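Local coordinates for putative carbohydrate binding protein (Pseudomonas aeruginosa, PDB 3QEC) that is of uncertain function but probably binds carbohydrates, with heparin and suramin among its reported ligands and a possible part in carbohydrate transport and biofilm formation, at residues Leu66-Ala69 with Lys70-Pro73. Sequence-based numbering, arbitrary orientation.
Sequences LDAA and KRDP
The guanidinium of Arg71 meets Ala68 in two ways: the methyl CB lies at its edge, in the plane of the group and 3.9 Å from NE, whereas the carbonyl O of Ala68 approaches obliquely, 3.2 Å from NE. A bend in the arginine chain produces this arrangement, because a chi3 of -64° turns NE back toward Ala68, the first residue of the turn that Arg71 ends, rather than letting the chain run straight outward. The aliphatic part of the same side chain serves a different neighbour. Leu66, whose CG is anti to its own backbone N (chi1 178°), crosses the arginine at about a right angle and sets CD2 3.9 Å from Arg71 CG, while its other methyl, CD1, rests 3.9 Å from Lys70 O. Around the other side of the bend, the extended Lys70 chain passes Asp67, with 4.2 Å between Asp67 CB and Lys70 CG. The charged ends stay beyond salt-bridge distance, at 4.6 Å from Asp67 OD2 to Lys70 NZ, so any mutual attraction is probably modest. The stronger partner of the carboxylate is Arg150, which forms a salt bridge with OD1; a bound glycerol also hydrogen-bonds to that oxygen. Backbone bonds from Leu66 to Thr131 and from Ala68 to Gly129 tie the bend to strand 125-138. Within the bend itself, Lys70 N makes a weak hydrogen bond to Asp67 O (3.2 Å, 135°), the residue before the turn. Overlapping that span by three residues, Ala68 to Arg71 form a type I beta turn, here reversing the surface loop that links helix 54-63 to strand 89-92.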
loop_
_atom_site.group_PDB
_atom_site.type_symbol
_atom_site.label_atom_id
_atom_site.label_comp_id
_atom_site.label_asym_id
_atom_site.label_seq_id
_atom_site.Cartn_x
_atom_site.Cartn_y
_atom_site.Cartn_z
ATOM N N LEU A 66 -3.077 -9.526 0.070
ATOM C CA LEU A 66 -2.798 -10.924 0.333
ATOM C C LEU A 66 -2.377 -11.163 1.772
ATOM O O LEU A 66 -1.399 -10.573 2.248
ATOM C CB LEU A 66 -1.681 -11.373 -0.655
ATOM C CG LEU A 66 -1.136 -12.818 -0.591
ATOM C CD1 LEU A 66 -2.236 -13.860 -0.771
ATOM C CD2 LEU A 66 -0.014 -13.015 -1.604
ATOM N N ASP A 67 -3.101 -12.079 2.445
ATOM C CA ASP A 67 -2.809 -12.530 3.811
ATOM C C ASP A 67 -1.491 -13.309 3.801
ATOM O O ASP A 67 -1.233 -14.051 2.849
ATOM C CB ASP A 67 -3.961 -13.399 4.360
ATOM C CG ASP A 67 -5.217 -12.632 4.757
ATOM O OD1 ASP A 67 -5.147 -11.391 4.880
ATOM O OD2 ASP A 67 -6.270 -13.271 4.936
ATOM N N ALA A 68 -0.637 -13.103 4.826
ATOM C CA ALA A 68 0.651 -13.789 4.964
ATOM C C ALA A 68 0.470 -15.318 5.081
ATOM O O ALA A 68 1.324 -16.071 4.603
ATOM C CB ALA A 68 1.392 -13.261 6.178
ATOM N N ALA A 69 -0.649 -15.772 5.687
ATOM C CA ALA A 69 -0.939 -17.207 5.837
ATOM C C ALA A 69 -1.299 -17.863 4.498
ATOM O O ALA A 69 -1.042 -19.057 4.312
ATOM C CB ALA A 69 -2.078 -17.415 6.827
ATOM N N LYS A 70 -1.883 -17.074 3.570
ATOM C CA LYS A 70 -2.347 -17.538 2.262
ATOM C C LYS A 70 -1.288 -17.368 1.154
ATOM O O LYS A 70 -1.591 -17.617 -0.015
ATOM C CB LYS A 70 -3.658 -16.828 1.888
ATOM C CG LYS A 70 -4.830 -17.234 2.788
ATOM C CD LYS A 70 -6.145 -16.632 2.330
ATOM C CE LYS A 70 -7.300 -17.049 3.204
ATOM N NZ LYS A 70 -8.599 -16.533 2.691
ATOM N N ARG A 71 -0.045 -16.998 1.511
ATOM C CA ARG A 71 1.026 -16.844 0.521
ATOM C C ARG A 71 1.535 -18.199 0.036
ATOM O O ARG A 71 1.749 -19.108 0.848
ATOM C CB ARG A 71 2.220 -16.054 1.091
ATOM C CG ARG A 71 2.010 -14.567 1.342
ATOM C CD ARG A 71 3.274 -13.896 1.885
ATOM N NE ARG A 71 3.665 -14.421 3.200
ATOM C CZ ARG A 71 4.748 -15.163 3.436
ATOM N NH1 ARG A 71 5.589 -15.458 2.450
ATOM N NH2 ARG A 71 5.002 -15.608 4.661
ATOM N N ASP A 72 1.771 -18.321 -1.279
ATOM C CA ASP A 72 2.365 -19.528 -1.863
ATOM C C ASP A 72 3.877 -19.498 -1.539
ATOM O O ASP A 72 4.542 -18.506 -1.869
ATOM C CB ASP A 72 2.101 -19.600 -3.383
ATOM C CG ASP A 72 2.478 -20.907 -4.068
ATOM O OD1 ASP A 72 3.638 -21.353 -3.910
ATOM O OD2 ASP A 72 1.644 -21.437 -4.831
ATOM N N PRO A 73 4.436 -20.535 -0.862
ATOM C CA PRO A 73 5.873 -20.490 -0.513
ATOM C C PRO A 73 6.801 -20.579 -1.732
ATOM O O PRO A 73 7.933 -20.085 -1.666
ATOM C CB PRO A 73 6.054 -21.689 0.418
ATOM C CG PRO A 73 4.946 -22.614 0.072
ATOM C CD PRO A 73 3.794 -21.773 -0.368
#